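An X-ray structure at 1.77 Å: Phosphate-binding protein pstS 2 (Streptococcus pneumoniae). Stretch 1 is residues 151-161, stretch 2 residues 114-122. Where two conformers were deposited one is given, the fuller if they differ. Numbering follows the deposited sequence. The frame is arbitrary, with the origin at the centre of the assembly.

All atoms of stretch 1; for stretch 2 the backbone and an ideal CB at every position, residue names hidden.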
# COMPACT_ATOMS: atom_id res chain seq x y z
N SER A 151 -24.89 14.57 2.11
CA SER A 151 -24.43 15.11 3.40
C SER A 151 -25.57 15.37 4.40
O SER A 151 -26.64 15.84 4.01
CB SER A 151 -23.63 16.39 3.21
OG SER A 151 -23.16 16.87 4.46
N GLN A 152 -25.31 15.07 5.68
CA GLN A 152 -26.25 15.31 6.80
C GLN A 152 -25.82 16.60 7.52
O GLN A 152 -26.48 17.03 8.47
CB GLN A 152 -26.29 14.11 7.79
CG GLN A 152 -26.22 12.72 7.13
CD GLN A 152 -26.68 11.58 8.01
OE1 GLN A 152 -26.38 11.49 9.20
NE2 GLN A 152 -27.39 10.62 7.40
N HIS A 153 -24.69 17.20 7.03
CA HIS A 153 -24.02 18.40 7.55
C HIS A 153 -23.81 18.19 9.05
O HIS A 153 -24.32 18.95 9.88
CB HIS A 153 -24.79 19.68 7.21
CG HIS A 153 -24.96 19.86 5.73
ND1 HIS A 153 -23.94 20.40 4.95
CD2 HIS A 153 -25.99 19.53 4.93
CE1 HIS A 153 -24.40 20.39 3.71
NE2 HIS A 153 -25.64 19.88 3.65
N LEU A 154 -23.12 17.08 9.37
CA LEU A 154 -22.90 16.66 10.75
C LEU A 154 -21.85 17.49 11.42
O LEU A 154 -21.19 18.33 10.80
CB LEU A 154 -22.52 15.18 10.86
CG LEU A 154 -23.59 14.15 10.50
CD1 LEU A 154 -23.05 12.75 10.63
CD2 LEU A 154 -24.84 14.29 11.38
N SER A 155 -21.75 17.30 12.73
CA SER A 155 -20.79 17.99 13.54
C SER A 155 -20.19 16.99 14.48
O SER A 155 -20.86 16.05 14.90
CB SER A 155 -21.43 19.15 14.30
OG SER A 155 -20.43 19.97 14.87
N GLY A 156 -18.95 17.22 14.83
CA GLY A 156 -18.26 16.34 15.75
C GLY A 156 -16.85 16.09 15.28
O GLY A 156 -16.41 16.66 14.28
N LYS A 157 -16.15 15.24 16.02
CA LYS A 157 -14.76 14.91 15.74
C LYS A 157 -14.59 13.42 15.53
O LYS A 157 -15.22 12.61 16.22
CB LYS A 157 -13.84 15.40 16.88
CG LYS A 157 -12.33 15.17 16.64
CD LYS A 157 -11.52 15.17 17.94
CE LYS A 157 -10.58 13.99 18.04
NZ LYS A 157 -11.22 12.82 18.71
N LEU A 158 -13.70 13.06 14.60
CA LEU A 158 -13.34 11.69 14.32
C LEU A 158 -11.86 11.53 14.49
O LEU A 158 -11.08 12.41 14.09
CB LEU A 158 -13.72 11.27 12.89
CG LEU A 158 -15.15 10.88 12.68
CD1 LEU A 158 -15.40 10.63 11.21
CD2 LEU A 158 -15.50 9.63 13.50
N SER A 159 -11.47 10.40 15.09
CA SER A 159 -10.06 10.06 15.24
C SER A 159 -9.79 8.81 14.42
O SER A 159 -10.43 7.77 14.64
CB SER A 159 -9.69 9.85 16.70
OG SER A 159 -8.33 9.45 16.80
N VAL A 160 -8.89 8.92 13.45
CA VAL A 160 -8.53 7.81 12.55
C VAL A 160 -7.05 7.52 12.79
O VAL A 160 -6.22 8.43 12.70
CB VAL A 160 -8.87 8.11 11.06
CG1 VAL A 160 -8.59 6.87 10.21
CG2 VAL A 160 -10.35 8.52 10.89
N VAL A 161 -6.71 6.29 13.19
CA VAL A 161 -5.35 5.97 13.61
C VAL A 161 -4.80 4.73 12.95
O VAL A 161 -5.52 3.74 12.86
CB VAL A 161 -5.36 5.76 15.16
CG1 VAL A 161 -3.99 5.32 15.68
CG2 VAL A 161 -5.86 7.02 15.91
N UNK A 114 -18.17 2.23 17.04
CA UNK A 114 -18.21 3.20 15.94
C UNK A 114 -19.43 4.13 16.04
O UNK A 114 -20.58 3.70 15.91
CB UNK A 114 -18.23 2.47 14.60
N UNK A 115 -19.15 5.42 16.24
CA UNK A 115 -20.15 6.49 16.41
C UNK A 115 -21.01 6.66 15.16
O UNK A 115 -20.61 6.20 14.10
CB UNK A 115 -19.46 7.81 16.74
N UNK A 116 -22.18 7.32 15.29
CA UNK A 116 -23.03 7.65 14.14
C UNK A 116 -22.19 8.45 13.12
O UNK A 116 -22.29 8.22 11.91
CB UNK A 116 -24.26 8.44 14.58
N UNK A 117 -21.36 9.40 13.61
CA UNK A 117 -20.52 10.21 12.74
C UNK A 117 -19.50 9.30 11.99
O UNK A 117 -19.35 9.44 10.77
CB UNK A 117 -19.80 11.28 13.56
N UNK A 118 -18.83 8.39 12.71
CA UNK A 118 -17.88 7.43 12.13
C UNK A 118 -18.56 6.60 11.06
O UNK A 118 -18.00 6.40 9.97
CB UNK A 118 -17.30 6.52 13.21
N UNK A 119 -19.79 6.14 11.33
CA UNK A 119 -20.60 5.38 10.37
C UNK A 119 -20.94 6.23 9.13
O UNK A 119 -20.91 5.72 8.00
CB UNK A 119 -21.89 4.89 11.04
N UNK A 120 -21.22 7.54 9.32
CA UNK A 120 -21.52 8.42 8.18
C UNK A 120 -20.25 8.59 7.31
O UNK A 120 -20.34 8.60 6.08
CB UNK A 120 -22.03 9.78 8.67
N UNK A 121 -19.09 8.71 7.96
CA UNK A 121 -17.81 8.81 7.24
C UNK A 121 -17.54 7.51 6.43
O UNK A 121 -17.15 7.60 5.26
CB UNK A 121 -16.67 9.07 8.23
N UNK A 122 -17.81 6.32 7.02
CA UNK A 122 -17.67 5.01 6.34
C UNK A 122 -18.59 4.98 5.12
O UNK A 122 -18.20 4.50 4.05
CB UNK A 122 -18.00 3.86 7.29

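The second stretch enters a helix that crosses the strand of the first at 71°, with 8.7 Å between the axes at closest approach, so only some of its positions meet the strand and the loop before it.

Position 114 precedes the helix; its CB points sideways and finds nothing of stretch 1 within 5.5 Å, so the visible atoms leave the choice open. It is Leu114, which makes no contact here.

At position 115 the backbone is extended (-63/162) and the next residues turn helical, leaving the NH of position 118 in need of an acceptor. Ser, Thr, Asp or Asn would suit this N-cap place; the CB points toward stretch 1, 5.4 Å from Leu158 CD2, which does not discriminate among them. The residue is Ser115. Its chi1 of 65° (p) brings Ser115 OG back to accept from the backbone N of position 118 at 3.0 Å, and a water joins the two stretches, 2.8 Å from Ser115 OG and donating to Lys157 O at 3.0 Å.

Position 116, in the first turn, points sideways with no neighbour near its CB; almost any polar or long chain would fit, and Lys116 extends there.

Position 117 faces stretch 1 squarely. Its ideal CB lies 4.6 Å from both Leu154 CD1 and Leu158 CD2, with the backbone of Ser155 and Gly156 beyond, a setting for an apolar chain of some length, such as Leu, Ile or Met. Leu117 has its CD1 3.8 Å from Leu154 CD1, while its CD2 packs 3.8 Å from Leu158 CG and 3.6 Å from Gly156 C. A CB on Gly156 would stand only 3.0 Å from Leu117 CD2, so the bare glycine backbone leaves room for this methyl.

At position 118 the ideal CB would lie 3.6 Å from Leu158 CD2. The helical angles demand no glycine, and Ala is plausible, but a small residue is favoured. Gly118 lets the leucine come close, with Leu158 CD2 3.5 Å from Gly118 CA.

Position 119 turns sideways and its CB meets nothing of stretch 1, so a polar residue is acceptable; the end of Gln119 leads away.

Position 120 points toward the loop, its CB 3.7 Å from Leu154 CD1 and 4.7 Å from Gln152 OE1. The apolar methyl is tempered by the amide and backbone NH of Gln152, so Asp, Asn, Glu or a modest apolar chain could serve. Asp120 makes no direct hydrogen bond to stretch 1 but is linked through waters: one donates to Asp120 OD2 at 2.9 Å and accepts from Gln152 N at 2.7 Å. Its CB meanwhile rests against the Leu154 methyl.

Position 121 points toward Leu158 CD1, 3.6 Å from the ideal CB, with Val160 farther along the strand. A large apolar residue, Phe, Leu or Met, would reach both. Phe121 does so: its CB touches Leu158 CD1 at 3.6 Å, and CE2 lies 4.3 Å from Val160 CG2.

Position 122 is out of reach, and stretch 1 sets no requirement for Ile122.

Stretch 2, residues 114-122: LSKLGQDFI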
# COMPACT_ATOMS: atom_id res chain seq x y z
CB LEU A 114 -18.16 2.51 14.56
CG LEU A 114 -18.01 3.50 13.40
CD1 LEU A 114 -16.66 4.15 13.44
CD2 LEU A 114 -18.20 2.78 12.06
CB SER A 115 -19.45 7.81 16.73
OG SER A 115 -18.65 8.27 15.66
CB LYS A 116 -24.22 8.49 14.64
CG LYS A 116 -25.34 8.68 13.62
CD LYS A 116 -26.51 9.42 14.26
CE LYS A 116 -27.70 9.51 13.34
NZ LYS A 116 -28.56 8.30 13.43
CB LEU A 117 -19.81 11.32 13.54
CG LEU A 117 -18.75 12.16 12.78
CD1 LEU A 117 -19.39 12.91 11.61
CD2 LEU A 117 -18.06 13.12 13.72
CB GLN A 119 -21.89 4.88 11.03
CG GLN A 119 -21.62 3.78 12.08
CD GLN A 119 -22.89 3.34 12.77
OE1 GLN A 119 -23.03 3.45 14.01
NE2 GLN A 119 -23.84 2.90 12.00
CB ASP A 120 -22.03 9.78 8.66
CG ASP A 120 -22.52 10.64 7.51
OD1 ASP A 120 -23.55 10.29 6.91
OD2 ASP A 120 -21.79 11.58 7.13
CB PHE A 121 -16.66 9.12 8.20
CG PHE A 121 -15.31 9.32 7.55
CD1 PHE A 121 -15.18 10.12 6.42
CD2 PHE A 121 -14.18 8.70 8.05
CE1 PHE A 121 -13.92 10.34 5.83
CE2 PHE A 121 -12.92 8.92 7.46
CZ PHE A 121 -12.81 9.71 6.34
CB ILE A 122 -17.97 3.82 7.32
CG1 ILE A 122 -16.97 3.72 8.50
CG2 ILE A 122 -18.13 2.47 6.60
CD1 ILE A 122 -15.53 3.71 8.17
O HOH W 1 -16.89 10.20 16.73
O HOH W 2 -25.77 10.66 4.53
O HOH W 3 -23.13 14.13 6.99
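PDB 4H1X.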